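Local coordinates for conserved hypothetical protein (Streptococcus pneumoniae, PDB 4QDY), which is of unknown function but consists of two consecutive YbbR-like domains, built mostly of beta strands, and forms an assembly of two chains, at residues V16-Y22 and V61-T66; T12-V16 and T56-K60; Y27-G31 and I137-Q141. One frame throughout, in Å; residues are numbered along the deposited sequence.

Contacts 1 and 2 lie in the first YbbR-like domain and share V16 on strand 9-21, while contact 3 joins that domain to the second. Contact 1 is only partly buried: true sheet pairing through backbone hydrogen bonds, with an apolar face and a polar one (D19, T62, R21, D64) partly covered by the second subunit; R21, D64 and T66 are exposed. Contact 2 is more buried but has no direct hydrogen bond; side chains and one water bring a loop to the same strand where it turns. Contact 3, also buried, replaces aliphatic packing by one aromatic face and a water. I29, turned away from 137-141, packs on I20, Y22 and L65 of contact 1.

Contact 1. Residues V16-Y22 and V61-T66; sequences VPIDIRY and VTADLT
On the apolar face of this strand pair, V61 CG1 packs on V16 CG1 at 3.7 Å and on I18 CG1 at 4.3 Å. A63 CB sits between two isoleucines, both mt, 4.1 Å from I18 CG2 and from I20 CG1, and L65 CD1 reaches I20 CG2 at 3.6 Å. L77 of the adjacent strand 71-80 and I95 of strand 87-113 pack on this face. The pair is the parallel edge of 9-21 with 60-64 in the mixed sheet of the first YbbR-like domain. The axes of 16-21 and 61-64 approach to 4.5 Å, their directions 28° apart, with D19 level with T62 (CA-CA 4.5 Å) and R21 with D64 (4.8 Å). Four bonds form the ladder: D19 N to V61 O 2.8 Å, A63 N to D19 O 3.1 Å, R21 N to A63 O 2.8 Å and L65 N to R21 O 2.8 Å. L65, at phi/psi -115/2, leaves the strand. D19, T62, R21 and D64 occupy the opposite face, where N15 and E54 of the second subunit pack on D19 and T62. Extended R21 keeps its NE 4.5 Å from D64 OD1, too far for a salt bridge; D64 OD1 instead takes T66 N (3.3 Å) in an Asx turn and T66 OG1 (2.7 Å). Main-chain bonds and the aliphatic face thus join the strands, with little direct help from the charges.

Contact 2. Residues T12-V16 and T56-K60; sequences TVTNV and TRKFK
In this YbbR-like domain, the loop between helix 45-52 and strand 60-64 packs across a corner of strand 9-21. R57 and V13 have the most surface covered, followed by V16 and F59 with equal areas. The backbones stay well apart, V13 CA to R57 CA 10.5 Å and V16 CA to K60 CA 8.1 Å, so side chains must span the gap. Residues 12-14 are extended; N15, at phi/psi 62/50, turns the chain, and V16 resumes a beta conformation. V13 and V16, both t, therefore point toward the loop from before and after the turn. R57 runs out with chi1 and chi2 t, chi3 m and chi4 near 175°, bringing its guanidinium between the helix end and the strand. V13 CG1 lies over one face of that group, 3.3 Å from R57 NH2, and V16 CG2 is 3.9 Å from R57 NH1. At the end of helix 45-52, M52 O accepts from R57 NH2, and E51 O more weakly from R57 NE. F59, with chi1 82° and chi2 87°, comes alongside: F59 CE1 packs on V16 CG1 at 3.8 Å, and F59 CZ more loosely on V13 CG1 at 4.5 Å, with that methyl at the ring edge. V38 of strand 35-42 touches F59 as well. No direct hydrogen bond joins the segments; one ordered water does that work, accepting from R57 NH2 at 2.6 Å and donating to T14 O, also at 2.6 Å.

Contact 3. Residues Y27-G31 and I137-Q141; sequences YFISG and ITSDQ
This contact joins the two YbbR-like domains: strand 27-30 of the first meets the corner and helix start after strand 135-138 of the second. The touching parts run 75° apart, with F28 CA 5.8 Å from D140 CA. Packing on the F28 ring dominates. F28, with chi1 t and chi2 89°, points toward 137-141, and S139 CA stands over its ring face 3.5 Å from the centroid, 4° off the normal, a CH-pi contact. Around it F28 CE1 lies 3.6 Å from T138 O, F28 CE2 3.6 Å from S139 OG and F28 CD2 3.7 Å from D140 N. S139, near phi/psi -170/-167, turns the chain, and its OG is hydrogen-bonded to T143 OG1 and P181 O. The polar part centres on D140, the N-cap of helix 141-145; D140 OD1 accepts from T143 N. D140 OD2 stays 4.4 Å from S30 OG, and a water bridges the two: 2.7 Å from D140 OD2, to which it donates, and 3.0 Å from S30 OG.

Contact 1. Residues V16-Y22 and V61-T66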
ATOM      1  N   VAL A  16       5.760  -7.097  -8.105  1.00 55.06           N
ATOM      2  CA  VAL A  16       5.165  -8.355  -7.638  1.00 54.76           C
ATOM      3  C   VAL A  16       4.226  -8.027  -6.459  1.00 58.08           C
ATOM      4  O   VAL A  16       4.708  -7.625  -5.397  1.00 57.59           O
ATOM      5  CB  VAL A  16       6.223  -9.434  -7.266  1.00 58.40           C
ATOM      6  CG1 VAL A  16       5.555 -10.758  -6.918  1.00 58.64           C
ATOM      7  CG2 VAL A  16       7.223  -9.637  -8.397  1.00 58.41           C
ATOM      8  N   PRO A  17       2.889  -8.164  -6.623  1.00 54.33           N
ATOM      9  CA  PRO A  17       1.984  -7.832  -5.507  1.00 53.92           C
ATOM     10  C   PRO A  17       1.981  -8.916  -4.426  1.00 57.49           C
ATOM     11  O   PRO A  17       2.136 -10.097  -4.738  1.00 58.03           O
ATOM     12  CB  PRO A  17       0.615  -7.718  -6.181  1.00 56.19           C
ATOM     13  CG  PRO A  17       0.705  -8.575  -7.389  1.00 61.15           C
ATOM     14  CD  PRO A  17       2.144  -8.610  -7.820  1.00 56.42           C
ATOM     15  N   ILE A  18       1.791  -8.505  -3.160  1.00 52.82           N
ATOM     16  CA  ILE A  18       1.772  -9.392  -1.990  1.00 52.39           C
ATOM     17  C   ILE A  18       0.332  -9.824  -1.692  1.00 56.34           C
ATOM     18  O   ILE A  18      -0.557  -8.972  -1.600  1.00 55.97           O
ATOM     19  CB  ILE A  18       2.414  -8.703  -0.747  1.00 54.92           C
ATOM     20  CG1 ILE A  18       3.735  -7.971  -1.093  1.00 54.62           C
ATOM     21  CG2 ILE A  18       2.592  -9.705   0.407  1.00 55.92           C
ATOM     22  CD1 ILE A  18       4.220  -6.984  -0.029  1.00 60.66           C
ATOM     23  N   ASP A  19       0.109 -11.139  -1.514  1.00 53.07           N
ATOM     24  CA  ASP A  19      -1.212 -11.660  -1.184  1.00 53.47           C
ATOM     25  C   ASP A  19      -1.278 -11.809   0.338  1.00 56.10           C
ATOM     26  O   ASP A  19      -0.849 -12.817   0.898  1.00 56.08           O
ATOM     27  CB  ASP A  19      -1.499 -12.977  -1.937  1.00 56.52           C
ATOM     28  CG  ASP A  19      -2.960 -13.402  -1.956  1.00 71.54           C
ATOM     29  OD1 ASP A  19      -3.594 -13.418  -0.874  1.00 72.72           O
ATOM     30  OD2 ASP A  19      -3.453 -13.780  -3.041  1.00 79.93           O
ATOM     31  N   ILE A  20      -1.773 -10.763   1.004  1.00 51.49           N
ATOM     32  CA  ILE A  20      -1.863 -10.688   2.458  1.00 51.04           C
ATOM     33  C   ILE A  20      -3.189 -11.280   2.936  1.00 55.37           C
ATOM     34  O   ILE A  20      -4.255 -10.796   2.557  1.00 55.25           O
ATOM     35  CB  ILE A  20      -1.702  -9.219   2.938  1.00 53.19           C
ATOM     36  CG1 ILE A  20      -0.344  -8.639   2.476  1.00 52.31           C
ATOM     37  CG2 ILE A  20      -1.860  -9.126   4.461  1.00 54.40           C
ATOM     38  CD1 ILE A  20      -0.127  -7.191   2.721  1.00 56.96           C
ATOM     39  N   ARG A  21      -3.107 -12.312   3.795  1.00 52.31           N
ATOM     40  CA  ARG A  21      -4.264 -12.967   4.399  1.00 53.28           C
ATOM     41  C   ARG A  21      -4.518 -12.349   5.779  1.00 56.62           C
ATOM     42  O   ARG A  21      -3.622 -12.342   6.630  1.00 55.98           O
ATOM     43  CB  ARG A  21      -4.069 -14.496   4.486  1.00 54.81           C
ATOM     44  CG  ARG A  21      -5.243 -15.225   5.142  1.00 67.81           C
ATOM     45  CD  ARG A  21      -5.059 -16.729   5.183  1.00 81.82           C
ATOM     46  NE  ARG A  21      -6.130 -17.379   5.943  1.00 96.64           N
ATOM     47  CZ  ARG A  21      -7.285 -17.793   5.427  1.00114.56           C
ATOM     48  NH1 ARG A  21      -7.537 -17.633   4.132  1.00103.46           N
ATOM     49  NH2 ARG A  21      -8.197 -18.365   6.202  1.00102.55           N
ATOM     50  N   TYR A  22      -5.742 -11.814   5.976  1.00 52.67           N
ATOM     51  CA  TYR A  22      -6.208 -11.171   7.208  1.00 52.32           C
ATOM     52  C   TYR A  22      -7.717 -10.919   7.137  1.00 57.20           C
ATOM     53  O   TYR A  22      -8.272 -10.814   6.039  1.00 56.72           O
ATOM     54  CB  TYR A  22      -5.452  -9.842   7.463  1.00 51.80           C
ATOM     55  CG  TYR A  22      -5.872  -8.686   6.579  1.00 51.94           C
ATOM     56  CD1 TYR A  22      -5.487  -8.629   5.242  1.00 53.06           C
ATOM     57  CD2 TYR A  22      -6.585  -7.610   7.099  1.00 52.43           C
ATOM     58  CE1 TYR A  22      -5.874  -7.568   4.424  1.00 53.00           C
ATOM     59  CE2 TYR A  22      -6.951  -6.530   6.298  1.00 52.59           C
ATOM     60  CZ  TYR A  22      -6.595  -6.513   4.961  1.00 58.61           C
ATOM     61  OH  TYR A  22      -6.953  -5.444   4.173  1.00 57.63           O
ATOM     62  N   VAL A  61       3.717 -14.259  -3.946  1.00 54.09           N
ATOM     63  CA  VAL A  61       4.324 -13.864  -2.677  1.00 53.34           C
ATOM     64  C   VAL A  61       3.155 -13.605  -1.705  1.00 56.77           C
ATOM     65  O   VAL A  61       2.229 -12.855  -2.024  1.00 56.14           O
ATOM     66  CB  VAL A  61       5.339 -12.687  -2.772  1.00 56.47           C
ATOM     67  CG1 VAL A  61       4.730 -11.435  -3.386  1.00 56.05           C
ATOM     68  CG2 VAL A  61       5.969 -12.380  -1.418  1.00 55.99           C
ATOM     69  N   THR A  62       3.172 -14.300  -0.558  1.00 53.35           N
ATOM     70  CA  THR A  62       2.103 -14.214   0.436  1.00 53.38           C
ATOM     71  C   THR A  62       2.623 -13.793   1.816  1.00 56.92           C
ATOM     72  O   THR A  62       3.816 -13.882   2.099  1.00 56.05           O
ATOM     73  CB  THR A  62       1.364 -15.568   0.565  1.00 60.59           C
ATOM     74  OG1 THR A  62       2.271 -16.580   1.002  1.00 60.88           O
ATOM     75  CG2 THR A  62       0.675 -16.000  -0.724  1.00 58.24           C
ATOM     76  N   ALA A  63       1.690 -13.338   2.665  1.00 54.10           N
ATOM     77  CA  ALA A  63       1.868 -12.928   4.058  1.00 54.05           C
ATOM     78  C   ALA A  63       0.618 -13.291   4.853  1.00 58.90           C
ATOM     79  O   ALA A  63      -0.489 -13.158   4.329  1.00 58.54           O
ATOM     80  CB  ALA A  63       2.157 -11.434   4.143  1.00 53.97           C
ATOM     81  N   ASP A  64       0.784 -13.792   6.087  1.00 56.72           N
ATOM     82  CA  ASP A  64      -0.347 -14.205   6.921  1.00 57.96           C
ATOM     83  C   ASP A  64      -0.372 -13.381   8.212  1.00 62.28           C
ATOM     84  O   ASP A  64       0.626 -13.331   8.931  1.00 61.67           O
ATOM     85  CB  ASP A  64      -0.257 -15.716   7.224  1.00 60.99           C
ATOM     86  CG  ASP A  64      -1.463 -16.334   7.910  1.00 73.46           C
ATOM     87  OD1 ASP A  64      -2.522 -15.673   7.968  1.00 74.48           O
ATOM     88  OD2 ASP A  64      -1.368 -17.507   8.326  1.00 80.80           O
ATOM     89  N   LEU A  65      -1.514 -12.724   8.491  1.00 59.76           N
ATOM     90  CA  LEU A  65      -1.675 -11.864   9.669  1.00 60.07           C
ATOM     91  C   LEU A  65      -2.714 -12.410  10.668  1.00 66.81           C
ATOM     92  O   LEU A  65      -2.966 -11.757  11.685  1.00 66.79           O
ATOM     93  CB  LEU A  65      -2.105 -10.443   9.240  1.00 59.15           C
ATOM     94  CG  LEU A  65      -1.235  -9.657   8.251  1.00 62.37           C
ATOM     95  CD1 LEU A  65      -1.856  -8.311   7.973  1.00 61.92           C
ATOM     96  CD2 LEU A  65       0.176  -9.446   8.776  1.00 64.00           C
ATOM     97  N   THR A  66      -3.307 -13.590  10.383  1.00 65.48           N
ATOM     98  CA  THR A  66      -4.354 -14.232  11.193  1.00 67.61           C
ATOM     99  C   THR A  66      -3.916 -14.464  12.658  1.00 74.32           C
ATOM    100  O   THR A  66      -4.727 -14.243  13.564  1.00 75.04           O
ATOM    101  CB  THR A  66      -4.785 -15.575  10.581  1.00 75.75           C
ATOM    102  OG1 THR A  66      -3.630 -16.384  10.360  1.00 74.32           O
ATOM    103  CG2 THR A  66      -5.561 -15.406   9.279  1.00 74.00           C
TER

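Contact 2. Residues T12-V16 and T56-K60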
ATOM      1  N   THR A  12      15.513 -10.220 -11.836  1.00 54.58           N
ATOM      2  CA  THR A  12      14.758  -9.602 -10.752  1.00 54.34           C
ATOM      3  C   THR A  12      13.400  -9.217 -11.319  1.00 58.93           C
ATOM      4  O   THR A  12      13.317  -8.365 -12.205  1.00 58.67           O
ATOM      5  CB  THR A  12      15.510  -8.418 -10.114  1.00 64.13           C
ATOM      6  OG1 THR A  12      15.778  -7.441 -11.117  1.00 67.00           O
ATOM      7  CG2 THR A  12      16.804  -8.839  -9.440  1.00 62.82           C
ATOM      8  N   VAL A  13      12.348  -9.901 -10.859  1.00 56.13           N
ATOM      9  CA  VAL A  13      10.978  -9.650 -11.303  1.00 56.34           C
ATOM     10  C   VAL A  13      10.435  -8.483 -10.474  1.00 60.43           C
ATOM     11  O   VAL A  13      10.343  -8.597  -9.252  1.00 59.61           O
ATOM     12  CB  VAL A  13      10.087 -10.922 -11.214  1.00 60.42           C
ATOM     13  CG1 VAL A  13       8.679 -10.640 -11.719  1.00 60.43           C
ATOM     14  CG2 VAL A  13      10.699 -12.081 -11.992  1.00 60.87           C
ATOM     15  N   THR A  14      10.128  -7.352 -11.129  1.00 57.53           N
ATOM     16  CA  THR A  14       9.605  -6.160 -10.454  1.00 57.09           C
ATOM     17  C   THR A  14       8.071  -6.149 -10.528  1.00 60.97           C
ATOM     18  O   THR A  14       7.491  -6.878 -11.337  1.00 61.00           O
ATOM     19  CB  THR A  14      10.196  -4.871 -11.054  1.00 66.46           C
ATOM     20  OG1 THR A  14       9.913  -4.826 -12.455  1.00 67.81           O
ATOM     21  CG2 THR A  14      11.697  -4.735 -10.807  1.00 65.25           C
ATOM     22  N   ASN A  15       7.430  -5.319  -9.668  1.00 56.89           N
ATOM     23  CA  ASN A  15       5.981  -5.105  -9.553  1.00 56.44           C
ATOM     24  C   ASN A  15       5.264  -6.420  -9.161  1.00 59.89           C
ATOM     25  O   ASN A  15       4.275  -6.805  -9.798  1.00 60.39           O
ATOM     26  CB  ASN A  15       5.400  -4.537 -10.873  1.00 56.97           C
ATOM     27  CG  ASN A  15       6.061  -3.276 -11.391  1.00 74.87           C
ATOM     28  OD1 ASN A  15       6.943  -2.679 -10.760  1.00 67.83           O
ATOM     29  ND2 ASN A  15       5.651  -2.849 -12.575  1.00 66.02           N
ATOM     30  N   VAL A  16       5.760  -7.097  -8.105  1.00 55.06           N
ATOM     31  CA  VAL A  16       5.165  -8.355  -7.638  1.00 54.76           C
ATOM     32  C   VAL A  16       4.226  -8.027  -6.459  1.00 58.08           C
ATOM     33  O   VAL A  16       4.708  -7.625  -5.397  1.00 57.59           O
ATOM     34  CB  VAL A  16       6.223  -9.434  -7.266  1.00 58.40           C
ATOM     35  CG1 VAL A  16       5.555 -10.758  -6.918  1.00 58.64           C
ATOM     36  CG2 VAL A  16       7.223  -9.637  -8.397  1.00 58.41           C
ATOM     37  N   THR A  56       2.160 -15.959 -17.796  1.00 73.86           N
ATOM     38  CA  THR A  56       2.486 -17.364 -17.528  1.00 73.21           C
ATOM     39  C   THR A  56       3.161 -17.556 -16.139  1.00 73.45           C
ATOM     40  O   THR A  56       3.763 -18.608 -15.898  1.00 73.37           O
ATOM     41  CB  THR A  56       3.408 -17.902 -18.645  1.00 81.80           C
ATOM     42  OG1 THR A  56       4.556 -17.061 -18.750  1.00 79.56           O
ATOM     43  CG2 THR A  56       2.709 -17.975 -20.003  1.00 81.81           C
ATOM     44  N   ARG A  57       3.023 -16.576 -15.225  1.00 66.88           N
ATOM     45  CA  ARG A  57       3.608 -16.653 -13.880  1.00 64.81           C
ATOM     46  C   ARG A  57       2.790 -17.597 -12.993  1.00 68.31           C
ATOM     47  O   ARG A  57       1.561 -17.492 -12.944  1.00 68.25           O
ATOM     48  CB  ARG A  57       3.687 -15.257 -13.246  1.00 62.01           C
ATOM     49  CG  ARG A  57       4.471 -15.192 -11.933  1.00 64.37           C
ATOM     50  CD  ARG A  57       4.502 -13.781 -11.381  1.00 64.37           C
ATOM     51  NE  ARG A  57       5.075 -12.845 -12.347  1.00 65.90           N
ATOM     52  CZ  ARG A  57       5.135 -11.530 -12.181  1.00 77.23           C
ATOM     53  NH1 ARG A  57       4.657 -10.970 -11.075  1.00 65.75           N
ATOM     54  NH2 ARG A  57       5.661 -10.761 -13.123  1.00 61.71           N
ATOM     55  N   LYS A  58       3.482 -18.504 -12.284  1.00 63.98           N
ATOM     56  CA  LYS A  58       2.854 -19.475 -11.388  1.00 63.75           C
ATOM     57  C   LYS A  58       3.121 -19.147  -9.910  1.00 65.34           C
ATOM     58  O   LYS A  58       2.292 -19.501  -9.071  1.00 65.64           O
ATOM     59  CB  LYS A  58       3.360 -20.890 -11.699  1.00 66.99           C
ATOM     60  N   PHE A  59       4.260 -18.485  -9.587  1.00 59.10           N
ATOM     61  CA  PHE A  59       4.614 -18.177  -8.200  1.00 57.35           C
ATOM     62  C   PHE A  59       3.777 -17.005  -7.676  1.00 60.06           C
ATOM     63  O   PHE A  59       3.270 -16.195  -8.453  1.00 59.66           O
ATOM     64  CB  PHE A  59       6.124 -17.871  -8.025  1.00 58.07           C
ATOM     65  CG  PHE A  59       6.610 -16.471  -8.343  1.00 58.36           C
ATOM     66  CD1 PHE A  59       6.589 -15.474  -7.373  1.00 60.15           C
ATOM     67  CD2 PHE A  59       7.164 -16.174  -9.579  1.00 60.29           C
ATOM     68  CE1 PHE A  59       7.043 -14.185  -7.662  1.00 60.17           C
ATOM     69  CE2 PHE A  59       7.642 -14.890  -9.860  1.00 62.30           C
ATOM     70  CZ  PHE A  59       7.574 -13.903  -8.901  1.00 59.54           C
ATOM     71  N   LYS A  60       3.675 -16.912  -6.344  1.00 55.87           N
ATOM     72  CA  LYS A  60       2.952 -15.862  -5.634  1.00 55.08           C
ATOM     73  C   LYS A  60       3.648 -15.548  -4.316  1.00 58.40           C
ATOM     74  O   LYS A  60       4.138 -16.465  -3.651  1.00 58.40           O
ATOM     75  CB  LYS A  60       1.494 -16.284  -5.393  1.00 58.30           C
TER
HETATM   76  O   HOH W   1       5.898  -8.149 -12.970  0.50 17.16           O

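Contact 3. Residues Y27-G31 and I137-Q141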
ATOM      1  N   TYR A  27     -10.231  -5.998  10.947  1.00 53.67           N
ATOM      2  CA  TYR A  27      -8.999  -5.215  11.039  1.00 51.55           C
ATOM      3  C   TYR A  27      -8.724  -4.377   9.787  1.00 52.36           C
ATOM      4  O   TYR A  27      -9.098  -4.757   8.676  1.00 51.31           O
ATOM      5  CB  TYR A  27      -7.791  -6.142  11.272  1.00 52.69           C
ATOM      6  CG  TYR A  27      -7.926  -7.066  12.462  1.00 56.15           C
ATOM      7  CD1 TYR A  27      -7.629  -6.626  13.750  1.00 58.49           C
ATOM      8  CD2 TYR A  27      -8.297  -8.398  12.298  1.00 58.07           C
ATOM      9  CE1 TYR A  27      -7.738  -7.477  14.848  1.00 60.73           C
ATOM     10  CE2 TYR A  27      -8.409  -9.259  13.389  1.00 60.42           C
ATOM     11  CZ  TYR A  27      -8.125  -8.795  14.662  1.00 68.87           C
ATOM     12  OH  TYR A  27      -8.235  -9.641  15.738  1.00 72.44           O
ATOM     13  N   PHE A  28      -8.032  -3.242   9.991  1.00 47.39           N
ATOM     14  CA  PHE A  28      -7.557  -2.321   8.958  1.00 45.74           C
ATOM     15  C   PHE A  28      -6.034  -2.323   8.996  1.00 49.27           C
ATOM     16  O   PHE A  28      -5.460  -2.192  10.079  1.00 49.37           O
ATOM     17  CB  PHE A  28      -8.142  -0.907   9.143  1.00 47.05           C
ATOM     18  CG  PHE A  28      -7.779   0.060   8.038  1.00 47.25           C
ATOM     19  CD1 PHE A  28      -8.567   0.168   6.899  1.00 49.96           C
ATOM     20  CD2 PHE A  28      -6.652   0.869   8.140  1.00 48.14           C
ATOM     21  CE1 PHE A  28      -8.228   1.059   5.877  1.00 49.82           C
ATOM     22  CE2 PHE A  28      -6.313   1.758   7.115  1.00 49.79           C
ATOM     23  CZ  PHE A  28      -7.104   1.846   5.991  1.00 47.64           C
ATOM     24  N   ILE A  29      -5.374  -2.507   7.839  1.00 45.19           N
ATOM     25  CA  ILE A  29      -3.910  -2.580   7.805  1.00 44.55           C
ATOM     26  C   ILE A  29      -3.327  -1.478   6.886  1.00 49.16           C
ATOM     27  O   ILE A  29      -3.973  -1.058   5.922  1.00 48.68           O
ATOM     28  CB  ILE A  29      -3.403  -3.988   7.370  1.00 47.37           C
ATOM     29  CG1 ILE A  29      -3.823  -4.361   5.923  1.00 47.32           C
ATOM     30  CG2 ILE A  29      -3.818  -5.063   8.398  1.00 48.71           C
ATOM     31  CD1 ILE A  29      -3.110  -5.580   5.332  1.00 53.07           C
ATOM     32  N   SER A  30      -2.096  -1.020   7.216  1.00 46.46           N
ATOM     33  CA  SER A  30      -1.331   0.016   6.503  1.00 46.16           C
ATOM     34  C   SER A  30       0.149   0.019   6.933  1.00 50.85           C
ATOM     35  O   SER A  30       0.523  -0.692   7.870  1.00 50.63           O
ATOM     36  CB  SER A  30      -1.941   1.397   6.755  1.00 49.86           C
ATOM     37  OG  SER A  30      -1.875   1.758   8.126  1.00 58.59           O
ATOM     38  N   GLY A  31       0.963   0.831   6.251  1.00 47.88           N
ATOM     39  CA  GLY A  31       2.374   1.024   6.573  1.00 48.08           C
ATOM     40  C   GLY A  31       3.391   0.133   5.888  1.00 52.96           C
ATOM     41  O   GLY A  31       4.505  -0.023   6.399  1.00 53.06           O
ATOM     42  N   ILE A 137     -15.479   7.293   5.718  1.00 45.78           N
ATOM     43  CA  ILE A 137     -14.053   7.014   5.797  1.00 44.64           C
ATOM     44  C   ILE A 137     -13.841   5.762   6.644  1.00 49.08           C
ATOM     45  O   ILE A 137     -14.367   5.671   7.751  1.00 49.31           O
ATOM     46  CB  ILE A 137     -13.225   8.224   6.348  1.00 47.21           C
ATOM     47  CG1 ILE A 137     -13.467   9.545   5.573  1.00 47.62           C
ATOM     48  CG2 ILE A 137     -11.740   7.906   6.382  1.00 46.64           C
ATOM     49  CD1 ILE A 137     -14.695  10.376   5.973  1.00 55.22           C
ATOM     50  N   THR A 138     -13.061   4.811   6.120  1.00 45.68           N
ATOM     51  CA  THR A 138     -12.707   3.569   6.800  1.00 46.03           C
ATOM     52  C   THR A 138     -11.194   3.583   7.049  1.00 49.97           C
ATOM     53  O   THR A 138     -10.421   3.855   6.127  1.00 48.89           O
ATOM     54  CB  THR A 138     -13.170   2.352   5.980  1.00 53.36           C
ATOM     55  OG1 THR A 138     -14.557   2.492   5.660  1.00 54.74           O
ATOM     56  CG2 THR A 138     -12.939   1.037   6.707  1.00 51.69           C
ATOM     57  N   SER A 139     -10.784   3.319   8.301  1.00 47.28           N
ATOM     58  CA  SER A 139      -9.386   3.277   8.746  1.00 46.97           C
ATOM     59  C   SER A 139      -9.310   2.710  10.165  1.00 52.92           C
ATOM     60  O   SER A 139     -10.294   2.143  10.648  1.00 53.51           O
ATOM     61  CB  SER A 139      -8.763   4.676   8.683  1.00 49.73           C
ATOM     62  OG  SER A 139      -7.371   4.654   8.951  1.00 56.73           O
ATOM     63  N   ASP A 140      -8.149   2.845  10.830  1.00 50.24           N
ATOM     64  CA  ASP A 140      -7.988   2.462  12.230  1.00 51.56           C
ATOM     65  C   ASP A 140      -8.484   3.642  13.078  1.00 57.06           C
ATOM     66  O   ASP A 140      -8.593   4.746  12.545  1.00 55.98           O
ATOM     67  CB  ASP A 140      -6.533   2.053  12.542  1.00 53.24           C
ATOM     68  CG  ASP A 140      -5.468   3.079  12.197  1.00 65.14           C
ATOM     69  OD1 ASP A 140      -5.519   4.200  12.751  1.00 66.10           O
ATOM     70  OD2 ASP A 140      -4.522   2.726  11.460  1.00 71.66           O
ATOM     71  N   GLN A 141      -8.801   3.427  14.365  1.00 55.56           N
ATOM     72  CA  GLN A 141      -9.324   4.491  15.227  1.00 56.63           C
ATOM     73  C   GLN A 141      -8.282   5.622  15.446  1.00 61.57           C
ATOM     74  O   GLN A 141      -8.675   6.788  15.552  1.00 61.13           O
ATOM     75  CB  GLN A 141      -9.766   3.917  16.588  1.00 59.25           C
ATOM     76  CG  GLN A 141     -10.563   4.893  17.464  1.00 71.65           C
ATOM     77  CD  GLN A 141     -11.851   5.347  16.816  1.00 89.01           C
ATOM     78  OE1 GLN A 141     -12.743   4.549  16.507  1.00 85.26           O
ATOM     79  NE2 GLN A 141     -11.986   6.650  16.627  1.00 80.27           N
TER
HETATM   80  O   HOH W   2      -3.643   0.490  10.258  1.00 68.43           O